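Long-range contacts in MgGH51 (Meripilus giganteus, PDB 6ZPV), which hydrolyses terminal alpha-L-arabinofuranosyl groups from arabinose-containing substrates, as an alpha-L-arabinofuranosidase of glycoside hydrolase family 51: residues A114-R119 against T157-E162; S223-P228 against T281-I286; Q236-R241 against G292-G297; W407-A412 against G532-W537. One frame throughout, in Å; residues are numbered along the deposited sequence. Where two conformers were deposited one is given.

Contact 1: residues A114-R119 against T157-E162; sequences ASLFFR and TQINLE. With NAG (2-acetamido-2-deoxy-beta-D-glucopyranose), chain E; NAG (2-acetamido-2-deoxy-beta-D-glucopyranose), chain B.
One face of the Phe-117 ring is covered by Gln-158, whose CB sits 3.7 Å above the plane, displaced toward the rim, while its amide end runs on past the outer ring atoms and brings NE2 within 3.5 Å of Phe-117 CE1. The amide and ring planes are only 32° apart. The two residues form a non-hydrogen-bonded pair in a five-stranded antiparallel sheet, of which strand 157-163 is one of the two edge strands. Gln-158 reaches over the ring with CG anti to its backbone N (chi1 -163°) and the chain extended beyond. Past the ring, Gln-158 OE1 accepts a hydrogen bond from Asn-160 ND2, and a water joins Gln-158 NE2 to Ser-115 OG. An alanine in place of Phe-117 would probably uncover the aliphatic part of Gln-158 and leave its amide held mainly by Asn-160 and the water. On the other side of the sheet, Phe-118 and Ile-159 pack on Ile-149 of a second sheet, as in a beta sandwich, with Leu-116 beside Phe-195 of strand 189-198. There Ile-159 CD1, in the conformer given, lies 3.7 Å from Phe-118 CE1, and Leu-116 CD1 packs alongside Ile-159 CB at 4.0 Å. Thr-157 adds its CB to the Phe-118 ring, its OG1 being bonded to Lys-155. Six backbone hydrogen bonds, two each in the pairs Ala-114/Leu-161, Leu-116/Ile-159 and Phe-118/Thr-157, hold the strands in register. Beyond Leu-161 the edge strand meets a glycan: Glu-162 N-H is shared between O5 and O6 of one N-acetylglucosamine, each 3.1 Å from Glu-162 N.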
# COMPACT_ATOMS: atom_id res chain seq x y z
N ALA A 114 16.77 8.23 -16.15
CA ALA A 114 15.77 8.82 -17.05
C ALA A 114 15.70 7.99 -18.32
O ALA A 114 16.75 7.55 -18.84
CB ALA A 114 16.16 10.23 -17.41
N SER A 115 14.53 7.84 -18.88
CA SER A 115 14.40 7.21 -20.19
C SER A 115 13.15 7.76 -20.89
O SER A 115 12.21 8.29 -20.28
CB SER A 115 14.39 5.72 -20.07
OG SER A 115 13.23 5.25 -19.38
N LEU A 116 13.13 7.56 -22.20
CA LEU A 116 12.02 7.95 -23.06
C LEU A 116 12.15 7.24 -24.39
O LEU A 116 13.24 6.74 -24.71
CB LEU A 116 11.93 9.46 -23.23
CG LEU A 116 13.14 10.17 -23.84
CD1 LEU A 116 13.21 10.02 -25.36
CD2 LEU A 116 13.14 11.64 -23.51
N PHE A 117 11.09 7.22 -25.16
CA PHE A 117 11.10 6.82 -26.57
C PHE A 117 10.80 8.02 -27.41
O PHE A 117 9.90 8.83 -27.05
CB PHE A 117 10.12 5.68 -26.80
CG PHE A 117 10.52 4.34 -26.27
CD1 PHE A 117 10.40 4.07 -24.90
CD2 PHE A 117 11.00 3.34 -27.08
CE1 PHE A 117 10.76 2.83 -24.38
CE2 PHE A 117 11.38 2.13 -26.56
CZ PHE A 117 11.26 1.88 -25.22
N PHE A 118 11.40 8.10 -28.59
CA PHE A 118 11.09 9.16 -29.54
C PHE A 118 11.14 8.66 -30.97
O PHE A 118 11.83 7.67 -31.26
CB PHE A 118 12.01 10.39 -29.41
CG PHE A 118 13.39 10.23 -30.01
CD1 PHE A 118 14.40 9.49 -29.40
CD2 PHE A 118 13.65 10.72 -31.29
CE1 PHE A 118 15.61 9.27 -30.02
CE2 PHE A 118 14.86 10.51 -31.92
CZ PHE A 118 15.85 9.77 -31.28
N ARG A 119 10.51 9.37 -31.87
CA ARG A 119 10.77 9.28 -33.32
C ARG A 119 10.44 10.59 -33.96
O ARG A 119 9.58 11.31 -33.46
CB ARG A 119 9.96 8.14 -33.97
CG ARG A 119 8.46 8.37 -34.06
CD ARG A 119 7.64 7.22 -34.68
NE ARG A 119 6.12 7.51 -34.61
CZ ARG A 119 5.51 7.98 -35.65
NH1 ARG A 119 6.23 8.13 -36.77
NH2 ARG A 119 4.26 8.19 -35.73
N THR A 157 12.84 4.95 -30.88
CA THR A 157 14.17 4.75 -30.31
C THR A 157 14.14 5.12 -28.82
O THR A 157 13.62 6.19 -28.49
CB THR A 157 15.14 5.65 -31.07
OG1 THR A 157 15.13 5.28 -32.47
CG2 THR A 157 16.57 5.55 -30.55
N GLN A 158 14.71 4.26 -27.97
CA GLN A 158 14.80 4.55 -26.55
C GLN A 158 16.08 5.32 -26.28
O GLN A 158 17.16 4.96 -26.75
CB GLN A 158 14.74 3.30 -25.69
CG GLN A 158 14.42 3.63 -24.23
CD GLN A 158 14.38 2.45 -23.27
OE1 GLN A 158 15.22 1.59 -23.37
NE2 GLN A 158 13.49 2.50 -22.26
N ILE A 159 15.96 6.34 -25.43
CA ILE A 159 17.07 7.10 -24.80
C ILE A 159 17.12 6.69 -23.32
O ILE A 159 16.08 6.70 -22.67
CB ILE A 159 16.89 8.63 -25.00
CG1 ILE A 159 17.10 9.04 -26.46
CG2 ILE A 159 17.75 9.43 -24.04
CD1 ILE A 159 16.90 10.54 -26.78
N ASN A 160 18.30 6.39 -22.81
CA ASN A 160 18.54 6.08 -21.39
C ASN A 160 19.71 6.92 -20.90
O ASN A 160 20.80 6.73 -21.40
CB ASN A 160 18.85 4.58 -21.22
CG ASN A 160 17.73 3.65 -21.59
OD1 ASN A 160 16.84 3.42 -20.78
ND2 ASN A 160 17.77 3.16 -22.83
N LEU A 161 19.46 7.82 -19.98
CA LEU A 161 20.50 8.70 -19.45
C LEU A 161 20.37 8.81 -17.93
O LEU A 161 19.24 9.02 -17.43
CB LEU A 161 20.39 10.11 -20.05
CG LEU A 161 20.65 10.17 -21.57
CD1 LEU A 161 20.17 11.48 -22.13
CD2 LEU A 161 22.14 9.95 -21.88
N GLU A 162 21.47 8.67 -17.22
CA GLU A 162 21.50 8.90 -15.77
C GLU A 162 21.58 10.40 -15.50
O GLU A 162 22.08 11.20 -16.29
CB GLU A 162 22.64 8.14 -15.12
CG GLU A 162 22.45 6.63 -15.12
CD GLU A 162 23.57 5.85 -14.48
OE1 GLU A 162 24.59 6.45 -14.15
OE2 GLU A 162 23.36 4.68 -14.24
C1 NAG E . 24.68 10.29 -18.82
C2 NAG E . 25.71 10.24 -17.68
C3 NAG E . 26.66 9.04 -17.89
C4 NAG E . 25.86 7.77 -18.12
C5 NAG E . 24.86 7.96 -19.26
C6 NAG E . 24.01 6.74 -19.53
C7 NAG E . 26.13 12.43 -16.70
C8 NAG E . 26.91 13.73 -16.87
N2 NAG E . 26.45 11.44 -17.59
O3 NAG E . 27.46 8.93 -16.74
O4 NAG E . 26.78 6.69 -18.49
O5 NAG E . 24.02 9.07 -18.91
O6 NAG E . 23.33 6.44 -18.32
O7 NAG E . 25.21 12.33 -15.87
C1 NAG B . 26.73 5.55 -17.67
C2 NAG B . 27.40 4.40 -18.44
C3 NAG B . 27.57 3.24 -17.46
C4 NAG B . 28.29 3.71 -16.19
C5 NAG B . 27.56 4.89 -15.57
C6 NAG B . 28.27 5.48 -14.38
C7 NAG B . 26.92 4.52 -20.89
C8 NAG B . 26.01 4.05 -22.01
N2 NAG B . 26.65 4.07 -19.66
O3 NAG B . 28.31 2.19 -18.06
O4 NAG B . 28.34 2.67 -15.18
O5 NAG B . 27.50 5.94 -16.54
O6 NAG B . 29.58 5.74 -14.89
O7 NAG B . 27.86 5.30 -21.10
O HOH W 1 11.29 4.44 -21.15

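Contact 2: residues S223-P228 against T281-I286; sequences SFFRFP and TGMEPI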
# COMPACT_ATOMS: atom_id res chain seq x y z
N SER A 223 3.63 -9.04 8.90
CA SER A 223 3.80 -10.45 8.51
C SER A 223 3.14 -10.75 7.16
O SER A 223 3.50 -11.77 6.54
CB SER A 223 3.21 -11.40 9.52
OG SER A 223 1.81 -11.22 9.64
N PHE A 224 2.20 -9.95 6.72
CA PHE A 224 1.49 -10.21 5.47
C PHE A 224 1.16 -8.89 4.81
O PHE A 224 1.21 -7.81 5.39
CB PHE A 224 0.19 -10.99 5.69
CG PHE A 224 -0.90 -10.25 6.41
CD1 PHE A 224 -1.71 -9.32 5.76
CD2 PHE A 224 -1.08 -10.41 7.78
CE1 PHE A 224 -2.65 -8.57 6.41
CE2 PHE A 224 -2.04 -9.67 8.44
CZ PHE A 224 -2.82 -8.76 7.78
N PHE A 225 0.81 -9.00 3.54
CA PHE A 225 0.44 -7.86 2.68
C PHE A 225 -0.78 -8.28 1.85
O PHE A 225 -0.66 -9.15 0.96
CB PHE A 225 1.64 -7.48 1.80
CG PHE A 225 1.56 -6.17 1.07
CD1 PHE A 225 0.90 -6.04 -0.15
CD2 PHE A 225 2.22 -5.06 1.52
CE1 PHE A 225 0.97 -4.87 -0.89
CE2 PHE A 225 2.30 -3.89 0.79
CZ PHE A 225 1.67 -3.80 -0.44
N ARG A 226 -1.93 -7.71 2.14
CA ARG A 226 -3.20 -7.96 1.40
C ARG A 226 -3.23 -7.04 0.19
O ARG A 226 -2.99 -5.81 0.32
CB ARG A 226 -4.40 -7.70 2.32
CG ARG A 226 -5.72 -8.01 1.68
CD ARG A 226 -6.88 -7.31 2.37
NE ARG A 226 -8.17 -7.56 1.73
CZ ARG A 226 -9.18 -6.68 1.69
NH1 ARG A 226 -9.11 -5.54 2.38
NH2 ARG A 226 -10.24 -6.95 0.93
N PHE A 227 -3.49 -7.56 -1.01
CA PHE A 227 -3.39 -6.75 -2.24
C PHE A 227 -4.08 -7.51 -3.35
O PHE A 227 -4.24 -8.75 -3.24
CB PHE A 227 -1.92 -6.50 -2.59
CG PHE A 227 -1.24 -7.64 -3.31
CD1 PHE A 227 -1.00 -8.82 -2.67
CD2 PHE A 227 -0.97 -7.53 -4.67
CE1 PHE A 227 -0.50 -9.90 -3.37
CE2 PHE A 227 -0.46 -8.60 -5.35
CZ PHE A 227 -0.24 -9.80 -4.71
N PRO A 228 -4.43 -6.90 -4.50
CA PRO A 228 -4.29 -5.48 -4.83
C PRO A 228 -5.51 -4.64 -4.46
O PRO A 228 -5.57 -3.45 -4.81
CB PRO A 228 -4.07 -5.50 -6.34
CG PRO A 228 -4.96 -6.64 -6.78
CD PRO A 228 -4.75 -7.69 -5.70
N THR A 281 11.04 -8.26 2.20
CA THR A 281 10.63 -7.84 3.54
C THR A 281 10.27 -9.01 4.45
O THR A 281 9.95 -8.78 5.63
CB THR A 281 9.45 -6.89 3.44
OG1 THR A 281 8.37 -7.53 2.79
CG2 THR A 281 9.79 -5.58 2.79
N GLY A 282 10.21 -10.20 3.95
CA GLY A 282 9.69 -11.36 4.71
C GLY A 282 8.20 -11.39 4.92
O GLY A 282 7.75 -12.22 5.69
N MET A 283 7.44 -10.55 4.23
CA MET A 283 5.98 -10.64 4.28
C MET A 283 5.48 -11.78 3.38
O MET A 283 6.14 -12.08 2.39
CB MET A 283 5.32 -9.35 3.79
CG MET A 283 5.53 -8.17 4.73
SD MET A 283 4.60 -6.70 4.27
CE MET A 283 5.93 -5.56 3.94
N GLU A 284 4.34 -12.33 3.70
CA GLU A 284 3.65 -13.23 2.79
C GLU A 284 2.38 -12.57 2.27
O GLU A 284 1.76 -11.71 2.93
CB GLU A 284 3.30 -14.56 3.43
CG GLU A 284 2.24 -14.53 4.51
CD GLU A 284 2.03 -15.92 5.09
OE1 GLU A 284 2.46 -16.15 6.25
OE2 GLU A 284 1.47 -16.77 4.38
N PRO A 285 1.95 -12.91 1.04
CA PRO A 285 0.75 -12.30 0.48
C PRO A 285 -0.53 -12.87 1.05
O PRO A 285 -0.67 -14.04 1.28
CB PRO A 285 0.85 -12.64 -1.03
CG PRO A 285 1.67 -13.89 -1.04
CD PRO A 285 2.68 -13.76 0.07
N ILE A 286 -1.54 -11.96 1.09
CA ILE A 286 -2.96 -12.37 1.06
C ILE A 286 -3.46 -11.79 -0.25
O ILE A 286 -3.72 -10.59 -0.34
CB ILE A 286 -3.73 -11.94 2.30
CG1 ILE A 286 -3.15 -12.55 3.57
CG2 ILE A 286 -5.20 -12.30 2.10
CD1 ILE A 286 -3.81 -12.17 4.87
O HOH W 2 5.66 -13.53 7.18
O HOH W 3 4.32 -14.39 7.19
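Phe-224 and Ile-286 meet through their torsions: CG of Phe-224 stands between its backbone N and carbonyl carbon (chi1 68°), and Ile-286 has CD1 extended from CG1 (chi2 179°), the methyl lying over one face of the ring. Ile-286 CD1 is 3.6 Å above that plane, toward the rim, a CH-pi contact. The backbones are neighbouring parallel strands of the eight-stranded (beta/alpha)8 barrel that carries catalysis in this family, paired Phe-224 with Glu-284, Phe-225 with Pro-285 and Arg-226 with Ile-286. Arg-226 shares the face of Phe-224 and Ile-286, and its extended chain leads away from Ile-286 to salt bridges with Glu-347 and Glu-429, on two other barrel strands. Glu-284, at the start of its strand, turns its carboxylate to Arg-344. The other face of the sheet packs on helix 271-281. Here the extended chi2 (-173°) of Met-283 carries SD to the edge of the Phe-225 ring, 3.9 Å from Phe-225 CB, a Met-aromatic contact, and the edge of the Phe-227 ring meets Pro-285, with Phe-227 CE1 3.8 Å from Pro-285 CB. Four backbone bonds zip the strands. Three of them run from Glu-284 N to Ser-223 O, Phe-225 N to Glu-284 O and Phe-227 N to Ile-286 O. In the fourth, Ile-286 N lies 2.9 Å from Phe-225 O, well above the carbonyl plane.

Contact 3: residues Q236-R241 against G292-G297; sequences QTTATR and GYSLGG. With NAG (2-acetamido-2-deoxy-beta-D-glucopyranose), chain D; SO4 (sulfate ion), chain Q.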
# COMPACT_ATOMS: atom_id res chain seq x y z
N GLN A 236 -14.98 -0.46 -12.17
CA GLN A 236 -16.35 0.09 -12.26
C GLN A 236 -17.26 -0.83 -13.10
O GLN A 236 -18.48 -0.79 -12.92
CB GLN A 236 -16.27 1.50 -12.82
CG GLN A 236 -17.58 2.20 -12.86
CD GLN A 236 -18.21 2.43 -11.49
OE1 GLN A 236 -17.51 2.61 -10.45
NE2 GLN A 236 -19.53 2.38 -11.46
N THR A 237 -16.65 -1.54 -14.02
CA THR A 237 -17.30 -2.46 -14.98
C THR A 237 -16.40 -3.66 -15.13
O THR A 237 -15.22 -3.63 -14.74
CB THR A 237 -17.45 -1.76 -16.35
OG1 THR A 237 -16.13 -1.44 -16.80
CG2 THR A 237 -18.38 -0.56 -16.28
N THR A 238 -16.90 -4.72 -15.75
CA THR A 238 -16.06 -5.91 -16.03
C THR A 238 -14.80 -5.45 -16.75
O THR A 238 -13.67 -5.91 -16.44
CB THR A 238 -16.85 -6.94 -16.81
OG1 THR A 238 -18.00 -7.32 -16.03
CG2 THR A 238 -16.02 -8.14 -17.15
N ALA A 239 -14.93 -4.58 -17.75
CA ALA A 239 -13.79 -4.19 -18.58
C ALA A 239 -12.71 -3.38 -17.86
O ALA A 239 -11.57 -3.38 -18.35
CB ALA A 239 -14.26 -3.38 -19.78
N THR A 240 -13.04 -2.79 -16.75
CA THR A 240 -12.11 -1.95 -15.99
C THR A 240 -11.58 -2.62 -14.72
O THR A 240 -10.87 -1.95 -13.95
CB THR A 240 -12.67 -0.56 -15.71
OG1 THR A 240 -13.93 -0.68 -15.04
CG2 THR A 240 -12.80 0.28 -16.99
N ARG A 241 -11.84 -3.91 -14.55
CA ARG A 241 -11.31 -4.66 -13.41
C ARG A 241 -9.77 -4.72 -13.46
O ARG A 241 -9.15 -4.58 -14.51
CB ARG A 241 -11.89 -6.07 -13.46
CG ARG A 241 -11.29 -6.97 -14.55
CD ARG A 241 -12.09 -8.26 -14.71
NE ARG A 241 -11.49 -9.20 -15.63
CZ ARG A 241 -11.52 -9.15 -16.95
NH1 ARG A 241 -12.19 -8.16 -17.56
NH2 ARG A 241 -10.85 -10.03 -17.67
N GLY A 292 -16.02 -11.78 -10.40
CA GLY A 292 -17.25 -11.65 -11.21
C GLY A 292 -18.17 -10.52 -10.84
O GLY A 292 -19.31 -10.49 -11.30
N TYR A 293 -17.72 -9.57 -10.03
CA TYR A 293 -18.48 -8.37 -9.63
C TYR A 293 -17.65 -7.12 -9.79
O TYR A 293 -16.44 -7.14 -9.47
CB TYR A 293 -19.01 -8.51 -8.18
CG TYR A 293 -19.82 -7.34 -7.73
CD1 TYR A 293 -21.10 -7.14 -8.20
CD2 TYR A 293 -19.33 -6.43 -6.82
CE1 TYR A 293 -21.84 -6.05 -7.79
CE2 TYR A 293 -20.07 -5.35 -6.39
CZ TYR A 293 -21.33 -5.13 -6.89
OH TYR A 293 -22.12 -4.10 -6.48
N SER A 294 -18.27 -6.05 -10.24
CA SER A 294 -17.64 -4.73 -10.29
C SER A 294 -18.55 -3.68 -9.68
O SER A 294 -19.73 -3.94 -9.43
CB SER A 294 -17.21 -4.40 -11.74
OG SER A 294 -18.30 -4.42 -12.62
N LEU A 295 -17.97 -2.50 -9.41
CA LEU A 295 -18.59 -1.58 -8.45
C LEU A 295 -19.82 -0.85 -9.02
O LEU A 295 -20.58 -0.33 -8.20
CB LEU A 295 -17.54 -0.60 -7.93
CG LEU A 295 -16.50 -1.25 -7.03
CD1 LEU A 295 -15.26 -0.38 -6.91
CD2 LEU A 295 -17.08 -1.50 -5.64
N GLY A 296 -20.03 -0.90 -10.33
CA GLY A 296 -21.31 -0.40 -10.88
C GLY A 296 -22.46 -1.35 -10.67
O GLY A 296 -23.58 -1.01 -11.09
N GLY A 297 -22.26 -2.45 -9.94
CA GLY A 297 -23.37 -3.32 -9.56
C GLY A 297 -23.60 -4.53 -10.41
O GLY A 297 -24.50 -5.34 -10.08
C1 NAG D . -9.02 -12.10 -23.09
C2 NAG D . -10.52 -12.23 -23.01
C3 NAG D . -11.01 -13.10 -24.21
C4 NAG D . -10.38 -12.63 -25.50
C5 NAG D . -8.90 -12.38 -25.46
C6 NAG D . -8.28 -11.74 -26.73
C7 NAG D . -11.23 -12.31 -20.63
C8 NAG D . -11.47 -13.15 -19.43
N2 NAG D . -10.88 -12.91 -21.78
O3 NAG D . -12.39 -13.14 -24.21
O4 NAG D . -10.63 -13.64 -26.53
O5 NAG D . -8.65 -11.52 -24.33
O6 NAG D . -8.91 -10.38 -26.79
O7 NAG D . -11.24 -11.10 -20.43
S SO4 Q . -20.44 -5.25 -17.62
O1 SO4 Q . -20.01 -4.73 -18.91
O2 SO4 Q . -20.12 -6.77 -17.61
O3 SO4 Q . -21.89 -5.09 -17.48
O4 SO4 Q . -19.72 -4.47 -16.66
O HOH W 4 -20.68 -3.07 -12.48
O HOH W 5 -21.02 2.69 -9.02
O HOH W 6 -18.62 -7.01 -13.34
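Ser-294 pushes its hydroxyl against the backbone of Thr-237, with Ser-294 OG 3.2 Å from Thr-237 CA; this is the tight part of the contact. A chi1 of 59° turns OG toward the other loop. Next to it Gly-296 N donates to Gln-236 O at 3.0 Å, bent to 137° and from above the carbonyl plane. A CB on Gly-296 would collide with that same oxygen, so the close approach depends on the missing side chain. The type I turn from Ser-294 to Gly-297 presents this N-H. In Gln-236 the bend at chi2 (63°) turns CD back toward the turn, and Gln-236 NE2 ends 3.4 Å from Gly-296 CA.

The other side is loose and largely wet. One water bridges Gln-236 NE2 and Leu-295 O; another, 2.7 Å from Ser-294 OG, donates to Thr-238 OG1. That hydroxyl in turn donates to a sulfate oxygen, O2, at 2.7 Å, while Thr-238 N holds sulfate O4; the ion probably comes from the crystallisation liquor. Arg-241 turns away from the other loop: Arg-241 NH1 donates to Thr-238 O at 2.9 Å, and NH2 to O7 of an N-acetylglucosamine at 3.0 Å. Gln-311 also accepts from NH2, and Trp-290 makes a cation-pi contact. An alanine at Arg-241 would probably leave the sugar's O7 without this donor and the Trp-290 ring without its cation. Both segments are loops that follow adjacent strands of the (beta/alpha)8 barrel, meeting at the protein surface, with Arg-241 in the pocket of a bound glycan.

Contact 4: residues W407-A412 against G532-W537; sequences WFYQNA and GGTLHW
Tyr-409 and Thr-534 run alongside each other in the same direction, the methyl CG2 of Thr-534 resting 3.5 Å above one face of the tyrosine ring, toward its rim near CZ and CE1. Tyr-409 has a chi1 of 73°, which swings CG toward the other segment, and in Thr-534 CG2 is anti to the carbonyl carbon (OG1 at chi1 53°), which puts the methyl over the ring. Gly-532 O lies in the ring plane at its edge, and Gly-533 O comes obliquely to 3.2 Å from Tyr-409 CD1. A second CH-pi contact has Ala-412 CB over a face of the His-536 imidazole, 3.6 Å from His-536 CE1. That ring is steadied within its own segment, since His-536 NE2 donates to Gly-533 O at 2.8 Å with the oxygen near the ring plane. No direct hydrogen bond crosses; two waters do the work instead. One donates to Tyr-409 O and accepts from Gly-532 N, each at 2.8 Å, and the other links Gln-410 NE2 to Gly-532 O. Helix 405-410 follows barrel strand 396-403, whereas strand 535-541 belongs to the antiparallel sheet of the C-terminal domain, so the contact bridges the two domains. Helix 454-469 completes the packing, its Ala-462 touching both Tyr-409 and His-536.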
# COMPACT_ATOMS: atom_id res chain seq x y z
N TRP A 407 -16.27 3.39 19.61
CA TRP A 407 -16.74 2.05 19.21
C TRP A 407 -15.63 1.01 19.35
O TRP A 407 -15.87 -0.12 19.79
CB TRP A 407 -17.24 2.09 17.75
CG TRP A 407 -17.81 0.79 17.25
CD1 TRP A 407 -19.14 0.48 17.23
CD2 TRP A 407 -17.10 -0.34 16.74
NE1 TRP A 407 -19.32 -0.78 16.76
CE2 TRP A 407 -18.10 -1.33 16.48
CE3 TRP A 407 -15.75 -0.64 16.48
CZ2 TRP A 407 -17.76 -2.61 15.99
CZ3 TRP A 407 -15.44 -1.91 16.02
CH2 TRP A 407 -16.41 -2.89 15.80
N PHE A 408 -14.42 1.34 18.95
CA PHE A 408 -13.33 0.36 18.97
C PHE A 408 -13.05 -0.12 20.41
O PHE A 408 -12.91 -1.34 20.62
CB PHE A 408 -12.06 0.90 18.28
CG PHE A 408 -12.14 0.76 16.79
CD1 PHE A 408 -11.80 -0.46 16.21
CD2 PHE A 408 -12.67 1.72 15.97
CE1 PHE A 408 -11.96 -0.69 14.85
CE2 PHE A 408 -12.82 1.50 14.62
CZ PHE A 408 -12.46 0.30 14.05
N TYR A 409 -12.98 0.77 21.41
CA TYR A 409 -12.75 0.24 22.77
C TYR A 409 -13.97 -0.50 23.28
O TYR A 409 -13.85 -1.47 24.01
CB TYR A 409 -12.17 1.25 23.77
CG TYR A 409 -13.09 2.32 24.26
CD1 TYR A 409 -14.06 2.00 25.20
CD2 TYR A 409 -12.96 3.65 23.92
CE1 TYR A 409 -14.89 2.97 25.76
CE2 TYR A 409 -13.74 4.64 24.53
CZ TYR A 409 -14.71 4.30 25.45
OH TYR A 409 -15.50 5.29 26.02
N GLN A 410 -15.17 -0.03 22.93
CA GLN A 410 -16.42 -0.63 23.35
C GLN A 410 -16.60 -2.02 22.75
O GLN A 410 -17.40 -2.79 23.28
CB GLN A 410 -17.66 0.23 23.06
CG GLN A 410 -17.69 1.48 23.91
CD GLN A 410 -18.94 2.30 23.55
OE1 GLN A 410 -19.32 2.36 22.35
NE2 GLN A 410 -19.41 3.08 24.49
N ASN A 411 -15.92 -2.34 21.65
CA ASN A 411 -16.13 -3.59 20.92
C ASN A 411 -14.88 -4.44 20.94
O ASN A 411 -14.74 -5.36 20.11
CB ASN A 411 -16.67 -3.29 19.51
CG ASN A 411 -18.10 -2.83 19.60
OD1 ASN A 411 -19.00 -3.69 19.61
ND2 ASN A 411 -18.33 -1.56 19.74
N ALA A 412 -14.03 -4.31 21.95
CA ALA A 412 -12.84 -5.15 22.12
C ALA A 412 -13.19 -6.61 22.39
O ALA A 412 -12.32 -7.47 22.22
CB ALA A 412 -11.98 -4.62 23.24
N GLY A 532 -16.65 -3.24 27.56
CA GLY A 532 -17.20 -1.91 27.43
C GLY A 532 -16.38 -0.84 28.09
O GLY A 532 -16.71 0.36 27.93
N GLY A 533 -15.38 -1.23 28.85
CA GLY A 533 -14.51 -0.26 29.54
C GLY A 533 -13.46 0.34 28.64
O GLY A 533 -13.29 -0.06 27.47
N THR A 534 -12.76 1.33 29.17
CA THR A 534 -11.70 2.05 28.44
C THR A 534 -10.33 1.39 28.55
O THR A 534 -9.44 1.79 27.78
CB THR A 534 -11.63 3.49 28.90
OG1 THR A 534 -11.50 3.51 30.32
CG2 THR A 534 -12.85 4.28 28.52
N LEU A 535 -10.10 0.50 29.52
CA LEU A 535 -8.76 0.01 29.82
C LEU A 535 -8.67 -1.45 29.42
O LEU A 535 -9.45 -2.30 29.89
CB LEU A 535 -8.45 0.13 31.31
CG LEU A 535 -7.02 -0.24 31.72
CD1 LEU A 535 -6.00 0.70 31.13
CD2 LEU A 535 -6.91 -0.26 33.23
N HIS A 536 -7.73 -1.78 28.52
CA HIS A 536 -7.60 -3.15 27.96
C HIS A 536 -6.15 -3.54 27.91
O HIS A 536 -5.25 -2.70 27.88
CB HIS A 536 -8.22 -3.17 26.54
CG HIS A 536 -9.70 -2.99 26.54
ND1 HIS A 536 -10.53 -4.06 26.61
CD2 HIS A 536 -10.42 -1.84 26.62
CE1 HIS A 536 -11.77 -3.54 26.71
NE2 HIS A 536 -11.74 -2.22 26.73
N TRP A 537 -5.90 -4.84 27.89
CA TRP A 537 -4.53 -5.35 27.81
C TRP A 537 -4.55 -6.73 27.17
O TRP A 537 -5.59 -7.41 27.12
CB TRP A 537 -3.91 -5.41 29.24
CG TRP A 537 -4.73 -6.18 30.21
CD1 TRP A 537 -4.73 -7.54 30.41
CD2 TRP A 537 -5.74 -5.64 31.09
NE1 TRP A 537 -5.68 -7.87 31.33
CE2 TRP A 537 -6.31 -6.72 31.77
CE3 TRP A 537 -6.21 -4.36 31.32
CZ2 TRP A 537 -7.35 -6.55 32.69
CZ3 TRP A 537 -7.20 -4.20 32.25
CH2 TRP A 537 -7.77 -5.28 32.93
O HOH W 7 -14.79 -3.67 25.47
O HOH W 8 -18.97 1.48 27.16

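The contacts are strung along an elongated chain, with contact 1 in the two-sheet, sandwich-like domain ahead of most of the barrel and contact 4 at the barrel's border with the C-terminal sheet, on opposite sides of the chain's centre and about 57 Å apart between centres. Contact 2 lies in the barrel wall, about 10 Å from the centre of the chain. Contact 3 joins the loops after the same two strands, so the segments of the two alternate along the chain; their centres are about 25 Å apart and their nearest atoms about 8 Å. Contacts 1 and 3, whose centres are about 36 Å apart, each touch a glycan. In this family the active site sits at the C-terminal ends of the barrel strands.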